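Local coordinates for protein type I modular polyketide synthase (Streptomyces albus subsp. albus, PDB 6IYR) that probably selects an acyl extender unit, such as malonyl, from its coenzyme A thioester and hands it to the acyl carrier protein of salinomycin synthase module 8, at residues F63-G68 with G99-L104; A78-R83 with D449-R454; E145-D148 with F153-R156; S242-K247 with S336-I341; V348-T353 with A366-R371. One frame throughout, in Å; residues are numbered along the deposited sequence.

Contact 1. Residues F63-G68 with G99-L104; sequences FTRGEG and GFLTAL
Thr-64 and Arg-65, at the end of helix 50-65, lie against Leu-101 and Leu-104 of helix 97-108. The chains come nearest at Thr-64 and Leu-101, with 6.9 Å between their CA atoms. Thr-64 points at the second helix, and its side chain and that of Leu-101 run past each other in opposite directions. Thr-64 OG1 and Leu-101 CD1 are modelled closer than the two atoms can sit. Leu-101 has chi1 at -114° and chi2 at 22°, both off the staggered positions, and Thr-64 has chi1 at 101°. The exact placing of this pair is therefore doubtful. The methyl of Thr-64 turns to another neighbour, with CG2 at 4.2 Å from CD1 of Leu-104. Thr-64 and Leu-104 also both touch Trp-43 of strand 41-47. Arg-65 comes next. Its aliphatic root lies over the same leucine branch, with Arg-65 CG at 3.9 Å from Leu-101 CD1. Its backbone N is also near, at 3.8 Å from Leu-101 CD1. The rest of the arginine extends along the outside and forms a salt bridge with Asp-105, one turn beyond Leu-101. Arg-65 O takes a hydrogen bond from Arg-97. The two helices belong to a small alpha/beta unit with strands 41-47 and 88-94, consistent with the ketosynthase-to-acyltransferase linker of modular synthases. The contact itself is apolar. As modelled, Thr-64 OG1 is buried with no partner, though its placing is doubtful, while the charge of Arg-65 is met by Asp-105 outside the apolar patch.

Contact 2. Residues A78-R83 with D449-R454; sequences ALTRSR and DWDTVR
Trp-450 and Asp-451 face Thr-80, just past the end of helix 72-79. Asp-449 prepares the turn that brings them there. Its carbonyl O takes two bonds from one residue, from Thr-452 OG1 at 2.7 Å and from Thr-452 N at 3.0 Å. Its carboxylate OD1 is weakly bonded to Asp-451 N, as in an Asx turn. Trp-450 begins the short 3-10 turn 450-452. Its CB lies 4.1 Å from CG2 of Thr-80, and its ring atom CD1 lies 4.2 Å from the same methyl. The two side chains cross at about a right angle. The indole then leads away to Trp-442, which it meets edge-to-face, and to Leu-435 and Leu-438 of helix 431-443. Trp-450 and Thr-80 also both touch Thr-44 of strand 41-47. The contact thus brings the C-terminal tail back onto the N-terminal alpha/beta unit, as the post-acyltransferase linker does in related synthases. Asp-451 lies at the solvent side. Its OD1 is 4.5 Å from OG1 of Thr-80, whose hydroxyl is weakly bonded to Ala-76 O. Arg-81 NE lies 5.2 Å from Asp-451 OD1, so a modest attraction between the charges is likely. Val-453 and Arg-454 continue as a strand parallel to strand 36-37.

Contact 3. Residues E145-D148 with F153-R156; sequences ELLD and FASR
Phe-153 fills the hollow formed by Leu-146 and Leu-147. The two leucines meet its ring on adjoining sides, one over a face and one at the edge. Leu-146 lies over the face. Its CD1 is 4.0 Å from the centroid of the Phe-153 ring and 20° off the ring normal, a CH-pi contact displaced toward the CG side of the ring. The CB of Leu-146 adds a second bump, 3.9 Å from Phe-153 CD2, so the leucine follows the ring rather than touching it at one point. Leu-147 comes to the edge, near the ring plane, beside CD2 and CE2 of Phe-153. This approach is modelled too short for two carbons, so its exact depth is doubtful. The ring reaches the leucines with CG anti to the backbone N (chi1 -165°). The two segments are joined by a tight turn, from the short, weakly bonded helix around 146-148 into helix 151-164. At this turn Phe-153 N gives a hydrogen bond to Ser-150 OG. The backbones approach closely there, with 4.9 Å between the CA atoms of Leu-147 and Ala-154. The small side chain of Ala-154 suits this spacing. Its CB lies 3.7 Å from Leu-147 O. Helix 188-208 packs on Leu-146 and Phe-153: both rest on Leu-202, and Phe-153 also touches Ser-201.

Contact 4. Residues S242-K247 with S336-I341; sequences SALRAK and SALSGI. With PO4 (phosphate ion), chain B.
Leu-244 of helix 235-248 points at Ala-337 and Leu-338, where helix 331-337 ends. Its CB meets both partners. It lies 3.9 Å from CD1 of Leu-338 and 4.3 Å from CB of Ala-337. One branch of Leu-244 goes further along, with CD2 at 3.9 Å from the carbonyl O of Ala-337. Leu-338 CG is anti to its own carbonyl carbon (chi1 -81°), and this brings Leu-338 CD1 to Leu-244. The chain then makes a type I turn from Leu-338 to Ile-341, and Ile-341 comes back onto the same helix at Val-241. The next residue of the helix, Arg-245, leads away from this contact into the probable active site of the acyltransferase fold. There its NH1 gives a hydrogen bond of 3.2 Å to O2 of a phosphate ion, probably from the crystallisation liquor, with an angle of 145° at the hydrogen. The oxygen lies at the guanidinium edge, near its plane. The arginine is bent at chi2 (-128°), and its NH2 is hydrogen-bonded to Asn-372 and weakly to Ser-220 of the probable nucleophile elbow (GxSxG). Tyr-320, Ser-322, His-323 and Gln-221 also bind the phosphate. In related acyltransferases an arginine holds the carboxylate of the extender unit, and Arg-245 is probably its counterpart.

Contact 5. Residues V348-T353 with A366-R371; sequences VPFLST and AEYWYR
Tyr-368 reaches out from helix 366-374 to Ser-352 and Phe-350, and all three are buried. Its CG is anti to the backbone N (chi1 -174°), which sends the phenol toward the other segment. At its end the hydroxyl meets Ser-352. Ser-352 OG donates to Tyr-368 OH over 2.5 Å, a very short bond. The serine oxygen lies at the edge of the tyrosine ring, in its plane. The serine CB also lies close, at 3.3 Å from Tyr-368 OH. Ser-352 has its OG anti to the backbone N (chi1 180°), and this oxygen accepts from the backbone N of Val-354 and of Thr-355. Three bonds therefore hold this buried hydroxyl in place. Tyr-368 OH is bonded in turn to OE1 of Glu-223, so serine, tyrosine and glutamate form a chain of bonds, and OE2 of the same carboxylate takes the N-H of Thr-353. Phe-350 packs beside the polar pair. Its ring comes from the opposite direction to Tyr-368 and meets the phenol oxygen edge-on, with CE1 at 3.9 Å from Tyr-368 OH. Around the contact, Phe-350 and Ser-352 both touch Glu-223 of helix 222-230, which follows the probable nucleophile serine. The short, weakly bonded strand 350-351 pairs antiparallel with strand 358-359. Pro-349 and Leu-351 bond through the backbone to Val-216 of strand 215-218, and Leu-351 packs on helix 379-388.

Contacts 4 and 5 touch, with centres 14 Å apart. Ile-341 CD1 lies 3.7 Å from Trp-369 CD1, and Leu-338 O lies 3.6 Å from Ala-366 CB. Both border the probable active site: Arg-245 of contact 4 binds the phosphate there, and Phe-350 of contact 5 lies near the probable nucleophile elbow without touching it. Contact 3 also belongs to the acyltransferase domain, with its centre about 27 Å from contact 4 and 28 Å from contact 5. Contact 2 closes a long loop of chain that encloses contacts 3, 4 and 5. Contact 1 lies about 19 Å from contact 2, centre to centre, and 55 Å from contact 4, on the opposite side of the chain's centre.

Contact 1. Residues F63-G68 with G99-L104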
# COMPACT_ATOMS: atom_id res chain seq x y z
N PHE A 63 7.02 9.09 -35.87
CA PHE A 63 7.77 10.28 -35.60
C PHE A 63 9.15 9.99 -35.01
O PHE A 63 10.12 10.60 -35.42
CB PHE A 63 6.99 11.18 -34.66
CG PHE A 63 7.82 12.21 -33.99
CD1 PHE A 63 8.03 13.43 -34.59
CD2 PHE A 63 8.41 11.96 -32.78
CE1 PHE A 63 8.80 14.39 -33.99
CE2 PHE A 63 9.19 12.91 -32.17
CZ PHE A 63 9.38 14.13 -32.78
N THR A 64 9.24 9.08 -34.05
CA THR A 64 10.54 8.78 -33.45
C THR A 64 11.47 8.04 -34.39
O THR A 64 12.67 8.18 -34.31
CB THR A 64 10.55 8.22 -32.00
OG1 THR A 64 10.73 6.82 -31.98
CG2 THR A 64 9.34 8.59 -31.24
N ARG A 65 10.90 7.27 -35.30
CA ARG A 65 11.69 6.54 -36.27
C ARG A 65 12.51 7.48 -37.15
O ARG A 65 13.63 7.18 -37.47
CB ARG A 65 10.79 5.69 -37.16
CG ARG A 65 10.34 4.38 -36.56
CD ARG A 65 9.39 3.69 -37.50
NE ARG A 65 8.72 2.57 -36.88
CZ ARG A 65 7.42 2.36 -36.96
NH1 ARG A 65 6.66 3.17 -37.66
NH2 ARG A 65 6.90 1.31 -36.35
N GLY A 66 11.94 8.61 -37.54
CA GLY A 66 12.65 9.56 -38.36
C GLY A 66 13.34 10.65 -37.58
O GLY A 66 13.92 11.54 -38.16
N GLU A 67 13.22 10.62 -36.26
CA GLU A 67 13.80 11.67 -35.44
C GLU A 67 15.31 11.85 -35.29
O GLU A 67 15.78 12.97 -35.43
CB GLU A 67 13.14 11.71 -34.07
CG GLU A 67 13.30 13.07 -33.46
CD GLU A 67 13.40 14.12 -34.53
OE1 GLU A 67 12.51 14.12 -35.41
OE2 GLU A 67 14.38 14.89 -34.52
N GLY A 68 16.08 10.81 -35.07
CA GLY A 68 17.51 11.05 -34.94
C GLY A 68 17.94 11.67 -33.63
O GLY A 68 18.25 10.97 -32.68
N GLY A 99 14.54 2.80 -26.84
CA GLY A 99 13.59 2.25 -25.86
C GLY A 99 12.17 2.69 -26.13
O GLY A 99 11.26 1.87 -26.14
N PHE A 100 11.99 3.96 -26.47
CA PHE A 100 10.69 4.43 -26.91
C PHE A 100 10.16 3.72 -28.13
O PHE A 100 8.97 3.40 -28.23
CB PHE A 100 10.74 5.92 -27.15
CG PHE A 100 10.82 6.70 -25.89
CD1 PHE A 100 9.75 6.67 -25.00
CD2 PHE A 100 11.99 7.33 -25.52
CE1 PHE A 100 9.83 7.36 -23.80
CE2 PHE A 100 12.09 7.98 -24.30
CZ PHE A 100 11.00 8.00 -23.44
N LEU A 101 11.06 3.38 -29.04
CA LEU A 101 10.63 2.67 -30.25
C LEU A 101 10.10 1.29 -29.90
O LEU A 101 9.04 0.88 -30.38
CB LEU A 101 11.81 2.57 -31.24
CG LEU A 101 11.78 3.30 -32.60
CD1 LEU A 101 10.85 4.48 -32.69
CD2 LEU A 101 13.20 3.70 -33.01
N THR A 102 10.87 0.52 -29.15
CA THR A 102 10.46 -0.81 -28.75
C THR A 102 9.14 -0.76 -28.00
O THR A 102 8.26 -1.59 -28.22
CB THR A 102 11.52 -1.43 -27.85
OG1 THR A 102 12.77 -1.43 -28.55
CG2 THR A 102 11.14 -2.83 -27.43
N ALA A 103 8.98 0.21 -27.11
CA ALA A 103 7.76 0.28 -26.29
C ALA A 103 6.55 0.73 -27.13
O ALA A 103 5.51 0.10 -27.09
CB ALA A 103 7.98 1.23 -25.13
N LEU A 104 6.74 1.71 -28.01
CA LEU A 104 5.64 2.17 -28.85
C LEU A 104 5.17 1.14 -29.87
O LEU A 104 4.01 1.11 -30.26
CB LEU A 104 6.00 3.45 -29.56
CG LEU A 104 6.11 4.67 -28.66
CD1 LEU A 104 6.94 5.76 -29.32
CD2 LEU A 104 4.75 5.20 -28.28

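Contact 2. Residues A78-R83 with D449-R454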
# COMPACT_ATOMS: atom_id res chain seq x y z
N ALA A 78 5.52 17.85 -24.52
CA ALA A 78 4.63 18.16 -25.61
C ALA A 78 3.39 17.30 -25.56
O ALA A 78 2.36 17.69 -26.08
CB ALA A 78 5.36 17.93 -26.90
N LEU A 79 3.53 16.10 -25.04
CA LEU A 79 2.40 15.19 -25.00
C LEU A 79 1.39 15.56 -23.92
O LEU A 79 0.21 15.31 -24.08
CB LEU A 79 2.87 13.74 -24.85
CG LEU A 79 3.56 13.09 -26.05
CD1 LEU A 79 4.28 11.82 -25.67
CD2 LEU A 79 2.60 12.84 -27.19
N THR A 80 1.87 16.16 -22.83
CA THR A 80 1.02 16.54 -21.71
C THR A 80 0.63 18.01 -21.64
O THR A 80 0.24 18.60 -22.65
CB THR A 80 1.59 16.08 -20.34
OG1 THR A 80 2.89 16.64 -20.14
CG2 THR A 80 1.68 14.59 -20.28
N ARG A 81 0.74 18.57 -20.43
CA ARG A 81 0.39 19.95 -20.08
C ARG A 81 -1.09 20.28 -20.24
O ARG A 81 -1.96 19.64 -19.65
CB ARG A 81 1.22 20.92 -20.91
CG ARG A 81 2.71 20.87 -20.62
CD ARG A 81 3.54 21.87 -21.41
NE ARG A 81 4.97 21.74 -21.15
CZ ARG A 81 5.91 22.41 -21.80
NH1 ARG A 81 5.58 23.27 -22.75
NH2 ARG A 81 7.19 22.22 -21.49
N SER A 82 -1.38 21.29 -21.06
CA SER A 82 -2.74 21.75 -21.26
C SER A 82 -3.70 20.70 -21.81
O SER A 82 -4.86 20.67 -21.42
CB SER A 82 -2.75 22.96 -22.19
OG SER A 82 -2.31 22.61 -23.49
N ARG A 83 -3.23 19.83 -22.71
CA ARG A 83 -4.13 18.86 -23.30
C ARG A 83 -4.79 17.96 -22.26
O ARG A 83 -4.12 17.37 -21.40
CB ARG A 83 -3.39 18.00 -24.33
CG ARG A 83 -2.92 18.77 -25.55
CD ARG A 83 -2.22 17.91 -26.59
NE ARG A 83 -1.73 18.70 -27.71
CZ ARG A 83 -0.98 18.22 -28.70
NH1 ARG A 83 -0.65 16.94 -28.71
NH2 ARG A 83 -0.58 19.02 -29.68
N ASP A 449 0.04 14.03 -11.97
CA ASP A 449 0.54 15.23 -12.59
C ASP A 449 1.94 15.00 -13.14
O ASP A 449 2.92 14.95 -12.39
CB ASP A 449 0.58 16.36 -11.57
CG ASP A 449 1.05 17.68 -12.19
OD1 ASP A 449 1.27 17.76 -13.41
OD2 ASP A 449 1.27 18.64 -11.44
N TRP A 450 2.03 14.80 -14.44
CA TRP A 450 3.29 14.33 -15.03
C TRP A 450 4.44 15.32 -14.96
O TRP A 450 5.59 14.91 -14.94
CB TRP A 450 3.06 13.85 -16.45
CG TRP A 450 2.27 12.58 -16.42
CD1 TRP A 450 0.99 12.42 -16.79
CD2 TRP A 450 2.73 11.30 -15.98
NE1 TRP A 450 0.60 11.12 -16.61
CE2 TRP A 450 1.67 10.40 -16.15
CE3 TRP A 450 3.95 10.82 -15.48
CZ2 TRP A 450 1.78 9.04 -15.83
CZ3 TRP A 450 4.07 9.48 -15.22
CH2 TRP A 450 2.99 8.61 -15.36
N ASP A 451 4.12 16.60 -14.76
CA ASP A 451 5.12 17.63 -14.48
C ASP A 451 5.98 17.32 -13.25
O ASP A 451 7.10 17.82 -13.14
CB ASP A 451 4.43 18.99 -14.30
CG ASP A 451 3.84 19.54 -15.61
OD1 ASP A 451 4.27 19.09 -16.69
OD2 ASP A 451 2.95 20.41 -15.56
N THR A 452 5.48 16.49 -12.33
CA THR A 452 6.16 16.32 -11.06
C THR A 452 7.26 15.28 -11.17
O THR A 452 8.06 15.10 -10.25
CB THR A 452 5.17 15.96 -9.92
OG1 THR A 452 4.46 14.75 -10.24
CG2 THR A 452 4.16 17.09 -9.76
N VAL A 453 7.29 14.60 -12.31
CA VAL A 453 8.31 13.62 -12.59
C VAL A 453 9.37 14.21 -13.51
O VAL A 453 9.12 14.46 -14.67
CB VAL A 453 7.74 12.40 -13.32
CG1 VAL A 453 8.88 11.51 -13.81
CG2 VAL A 453 6.78 11.66 -12.40
N ARG A 454 10.57 14.38 -12.99
CA ARG A 454 11.55 15.14 -13.71
C ARG A 454 12.63 14.25 -14.26
O ARG A 454 12.99 13.23 -13.67
CB ARG A 454 12.14 16.24 -12.82
CG ARG A 454 11.18 17.41 -12.63
CD ARG A 454 11.88 18.60 -11.97
NE ARG A 454 10.95 19.40 -11.17
CZ ARG A 454 11.29 20.18 -10.15
NH1 ARG A 454 12.56 20.31 -9.78
NH2 ARG A 454 10.35 20.85 -9.49

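Contact 3. Residues E145-D148 with F153-R156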
# COMPACT_ATOMS: atom_id res chain seq x y z
N GLU A 145 16.45 2.57 -2.98
CA GLU A 145 16.76 3.15 -4.30
C GLU A 145 16.03 4.48 -4.48
O GLU A 145 16.56 5.40 -5.08
CB GLU A 145 16.37 2.21 -5.44
CG GLU A 145 17.06 0.83 -5.45
CD GLU A 145 16.37 -0.20 -6.38
OE1 GLU A 145 15.64 -1.14 -5.85
OE2 GLU A 145 16.58 -0.06 -7.63
N LEU A 146 14.86 4.61 -3.87
CA LEU A 146 14.08 5.83 -4.03
C LEU A 146 14.73 7.01 -3.36
O LEU A 146 14.46 8.15 -3.69
CB LEU A 146 12.70 5.64 -3.44
CG LEU A 146 11.49 5.51 -4.33
CD1 LEU A 146 10.28 5.68 -3.42
CD2 LEU A 146 11.44 6.47 -5.51
N LEU A 147 15.46 6.74 -2.29
CA LEU A 147 16.15 7.79 -1.62
C LEU A 147 16.85 8.67 -2.64
O LEU A 147 16.93 9.88 -2.45
CB LEU A 147 17.17 7.21 -0.65
CG LEU A 147 16.71 7.20 0.81
CD1 LEU A 147 15.21 7.39 0.91
CD2 LEU A 147 17.14 5.95 1.54
N ASP A 148 17.34 8.09 -3.73
CA ASP A 148 18.15 8.86 -4.67
C ASP A 148 17.35 9.46 -5.80
O ASP A 148 17.71 10.49 -6.35
CB ASP A 148 19.30 8.04 -5.21
CG ASP A 148 20.55 8.25 -4.40
OD1 ASP A 148 20.49 8.11 -3.16
OD2 ASP A 148 21.57 8.69 -4.98
N PHE A 153 10.44 11.62 -1.19
CA PHE A 153 10.72 10.43 -0.37
C PHE A 153 11.80 10.65 0.62
O PHE A 153 11.64 10.32 1.80
CB PHE A 153 11.05 9.21 -1.21
CG PHE A 153 10.99 7.94 -0.44
CD1 PHE A 153 9.76 7.45 0.03
CD2 PHE A 153 12.14 7.35 0.03
CE1 PHE A 153 9.69 6.29 0.79
CE2 PHE A 153 12.09 6.17 0.78
CZ PHE A 153 10.88 5.68 1.20
N ALA A 154 12.89 11.25 0.18
CA ALA A 154 14.05 11.29 1.04
C ALA A 154 13.77 12.20 2.21
O ALA A 154 14.30 12.02 3.31
CB ALA A 154 15.27 11.77 0.28
N SER A 155 12.97 13.23 1.98
CA SER A 155 12.85 14.20 3.03
C SER A 155 11.73 13.80 4.01
O SER A 155 11.85 14.00 5.21
CB SER A 155 12.65 15.59 2.45
OG SER A 155 11.37 16.07 2.73
N ARG A 156 10.68 13.18 3.50
CA ARG A 156 9.65 12.61 4.38
C ARG A 156 10.17 11.46 5.23
O ARG A 156 9.91 11.39 6.43
CB ARG A 156 8.47 12.14 3.54
CG ARG A 156 7.22 11.81 4.35
CD ARG A 156 6.89 12.94 5.31
NE ARG A 156 5.51 12.83 5.74
CZ ARG A 156 5.00 13.51 6.77
NH1 ARG A 156 3.73 13.37 7.10
NH2 ARG A 156 5.76 14.31 7.47

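Contact 4. Residues S242-K247 with S336-I341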
# COMPACT_ATOMS: atom_id res chain seq x y z
N SER A 242 3.72 3.73 16.85
CA SER A 242 4.27 2.66 16.04
C SER A 242 5.34 1.92 16.81
O SER A 242 5.31 0.70 16.91
CB SER A 242 4.85 3.19 14.72
OG SER A 242 5.47 2.12 14.02
N ALA A 243 6.25 2.68 17.41
CA ALA A 243 7.41 2.14 18.03
C ALA A 243 7.06 1.46 19.35
O ALA A 243 7.63 0.43 19.71
CB ALA A 243 8.42 3.23 18.26
N LEU A 244 6.17 2.09 20.10
CA LEU A 244 5.92 1.64 21.48
C LEU A 244 4.90 0.49 21.48
O LEU A 244 4.98 -0.46 22.27
CB LEU A 244 5.43 2.82 22.33
CG LEU A 244 6.48 3.56 23.15
CD1 LEU A 244 7.90 3.55 22.63
CD2 LEU A 244 6.07 4.95 23.61
N ARG A 245 4.00 0.49 20.52
CA ARG A 245 3.12 -0.66 20.39
C ARG A 245 3.89 -1.89 19.93
O ARG A 245 3.64 -2.98 20.43
CB ARG A 245 2.02 -0.32 19.43
CG ARG A 245 0.94 -1.35 19.21
CD ARG A 245 0.88 -1.48 17.71
NE ARG A 245 -0.40 -1.84 17.15
CZ ARG A 245 -0.48 -2.74 16.18
NH1 ARG A 245 0.62 -3.47 15.81
NH2 ARG A 245 -1.65 -2.96 15.61
N ALA A 246 4.89 -1.69 19.06
CA ALA A 246 5.72 -2.77 18.58
C ALA A 246 6.61 -3.33 19.68
O ALA A 246 6.80 -4.56 19.79
CB ALA A 246 6.58 -2.33 17.40
N LYS A 247 7.10 -2.46 20.53
CA LYS A 247 7.86 -2.96 21.66
C LYS A 247 7.01 -3.83 22.57
O LYS A 247 7.48 -4.80 23.10
CB LYS A 247 8.45 -1.83 22.48
CG LYS A 247 9.63 -1.17 21.80
CD LYS A 247 10.50 -0.47 22.81
CE LYS A 247 10.80 0.94 22.37
NZ LYS A 247 11.83 0.87 21.31
N SER A 336 -0.84 2.47 28.84
CA SER A 336 0.00 3.38 29.59
C SER A 336 1.09 4.05 28.72
O SER A 336 1.32 5.26 28.82
CB SER A 336 0.63 2.64 30.75
OG SER A 336 1.57 3.44 31.39
N ALA A 337 1.73 3.27 27.85
CA ALA A 337 2.77 3.79 26.95
C ALA A 337 2.26 4.97 26.11
O ALA A 337 3.00 5.89 25.81
CB ALA A 337 3.26 2.68 26.01
N LEU A 338 1.02 4.87 25.66
CA LEU A 338 0.43 5.83 24.75
C LEU A 338 -0.54 6.84 25.41
O LEU A 338 -1.30 7.52 24.71
CB LEU A 338 -0.39 5.08 23.71
CG LEU A 338 0.34 4.47 22.52
CD1 LEU A 338 1.84 4.35 22.68
CD2 LEU A 338 -0.30 3.17 22.15
N SER A 339 -0.51 6.98 26.72
CA SER A 339 -1.47 7.87 27.37
C SER A 339 -1.29 9.32 26.93
O SER A 339 -2.23 10.11 27.02
CB SER A 339 -1.33 7.80 28.89
OG SER A 339 -0.05 8.28 29.25
N GLY A 340 -0.09 9.68 26.49
CA GLY A 340 0.22 11.08 26.22
C GLY A 340 -0.05 11.60 24.82
O GLY A 340 0.10 12.78 24.58
N ILE A 341 -0.44 10.75 23.88
CA ILE A 341 -0.62 11.25 22.52
C ILE A 341 -1.81 12.22 22.48
O ILE A 341 -2.72 12.11 23.29
CB ILE A 341 -0.80 10.11 21.48
CG1 ILE A 341 -2.00 9.23 21.83
CG2 ILE A 341 0.45 9.24 21.45
CD1 ILE A 341 -2.26 8.13 20.80
P PO4 B . -0.04 -6.47 13.11
O1 PO4 B . 0.76 -7.12 12.00
O2 PO4 B . 0.52 -6.44 14.54
O3 PO4 B . -0.18 -5.03 12.62
O4 PO4 B . -1.31 -7.27 13.20

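Contact 5. Residues V348-T353 with A366-R371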
# COMPACT_ATOMS: atom_id res chain seq x y z
N VAL A 348 -7.92 14.21 6.05
CA VAL A 348 -8.32 13.29 5.01
C VAL A 348 -9.23 12.25 5.65
O VAL A 348 -8.91 11.73 6.71
CB VAL A 348 -7.12 12.52 4.38
CG1 VAL A 348 -7.62 11.57 3.30
CG2 VAL A 348 -6.10 13.49 3.78
N PRO A 349 -10.36 11.97 5.02
CA PRO A 349 -11.27 11.00 5.59
C PRO A 349 -10.54 9.69 5.94
O PRO A 349 -9.77 9.15 5.11
CB PRO A 349 -12.26 10.78 4.46
CG PRO A 349 -12.33 12.12 3.74
CD PRO A 349 -10.95 12.70 3.88
N PHE A 350 -10.83 9.18 7.14
CA PHE A 350 -10.20 7.97 7.70
C PHE A 350 -11.30 6.97 8.05
O PHE A 350 -12.13 7.21 8.95
CB PHE A 350 -9.36 8.36 8.92
CG PHE A 350 -8.65 7.19 9.60
CD1 PHE A 350 -9.37 6.26 10.34
CD2 PHE A 350 -7.28 7.18 9.70
CE1 PHE A 350 -8.71 5.21 10.97
CE2 PHE A 350 -6.61 6.19 10.39
CZ PHE A 350 -7.32 5.20 11.03
N LEU A 351 -11.39 5.91 7.26
CA LEU A 351 -12.36 4.88 7.46
C LEU A 351 -11.76 3.75 8.31
O LEU A 351 -10.88 3.03 7.88
CB LEU A 351 -12.89 4.37 6.14
CG LEU A 351 -13.86 3.20 6.21
CD1 LEU A 351 -15.02 3.49 7.14
CD2 LEU A 351 -14.37 2.85 4.81
N SER A 352 -12.20 3.67 9.56
CA SER A 352 -11.66 2.70 10.52
C SER A 352 -12.02 1.30 10.12
O SER A 352 -13.19 0.95 9.89
CB SER A 352 -12.20 2.98 11.91
OG SER A 352 -11.69 2.05 12.86
N THR A 353 -11.00 0.46 10.08
CA THR A 353 -11.24 -0.97 9.89
C THR A 353 -11.44 -1.64 11.25
O THR A 353 -11.70 -2.85 11.32
CB THR A 353 -10.07 -1.61 9.15
OG1 THR A 353 -8.86 -1.36 9.86
CG2 THR A 353 -9.96 -1.02 7.75
N ALA A 366 -5.18 6.23 22.96
CA ALA A 366 -4.54 4.99 23.41
C ALA A 366 -5.47 3.79 23.36
O ALA A 366 -5.09 2.71 22.89
CB ALA A 366 -3.96 5.16 24.82
N GLU A 367 -6.72 4.02 23.74
CA GLU A 367 -7.69 2.97 23.82
C GLU A 367 -8.01 2.50 22.40
O GLU A 367 -8.21 1.31 22.19
CB GLU A 367 -8.94 3.44 24.57
CG GLU A 367 -10.13 2.48 24.56
CD GLU A 367 -9.90 1.15 25.29
OE1 GLU A 367 -10.38 0.10 24.79
OE2 GLU A 367 -9.25 1.15 26.37
N TYR A 368 -8.17 3.44 21.46
CA TYR A 368 -8.32 3.07 20.05
C TYR A 368 -7.18 2.14 19.60
O TYR A 368 -7.41 1.17 18.92
CB TYR A 368 -8.36 4.29 19.13
CG TYR A 368 -8.65 3.92 17.70
CD1 TYR A 368 -9.95 3.80 17.26
CD2 TYR A 368 -7.62 3.61 16.82
CE1 TYR A 368 -10.22 3.43 15.96
CE2 TYR A 368 -7.88 3.17 15.53
CZ TYR A 368 -9.18 3.08 15.10
OH TYR A 368 -9.47 2.68 13.80
N TRP A 369 -5.95 2.53 19.89
CA TRP A 369 -4.80 1.79 19.39
C TRP A 369 -4.75 0.41 20.04
O TRP A 369 -4.47 -0.57 19.36
CB TRP A 369 -3.48 2.58 19.53
CG TRP A 369 -3.48 3.78 18.65
CD1 TRP A 369 -3.54 5.07 19.05
CD2 TRP A 369 -3.72 3.79 17.22
NE1 TRP A 369 -3.79 5.89 17.98
CE2 TRP A 369 -3.90 5.13 16.84
CE3 TRP A 369 -3.75 2.80 16.23
CZ2 TRP A 369 -4.08 5.51 15.52
CZ3 TRP A 369 -4.02 3.16 14.92
CH2 TRP A 369 -4.12 4.52 14.56
N TYR A 370 -5.14 0.31 21.32
CA TYR A 370 -5.37 -1.01 21.89
C TYR A 370 -6.45 -1.80 21.18
O TYR A 370 -6.29 -3.01 20.93
CB TYR A 370 -5.66 -0.98 23.39
CG TYR A 370 -5.94 -2.37 23.92
CD1 TYR A 370 -4.92 -3.28 24.03
CD2 TYR A 370 -7.23 -2.81 24.17
CE1 TYR A 370 -5.16 -4.57 24.47
CE2 TYR A 370 -7.48 -4.11 24.58
CZ TYR A 370 -6.42 -4.99 24.71
OH TYR A 370 -6.64 -6.28 25.14
N ARG A 371 -7.60 -1.18 20.93
CA ARG A 371 -8.65 -1.88 20.23
C ARG A 371 -8.22 -2.40 18.89
O ARG A 371 -8.77 -3.40 18.42
CB ARG A 371 -9.87 -1.01 20.01
CG ARG A 371 -10.91 -1.11 21.11
CD ARG A 371 -12.19 -0.37 20.73
NE ARG A 371 -12.91 0.04 21.93
CZ ARG A 371 -12.79 1.23 22.53
NH1 ARG A 371 -13.49 1.47 23.64
NH2 ARG A 371 -12.00 2.17 22.01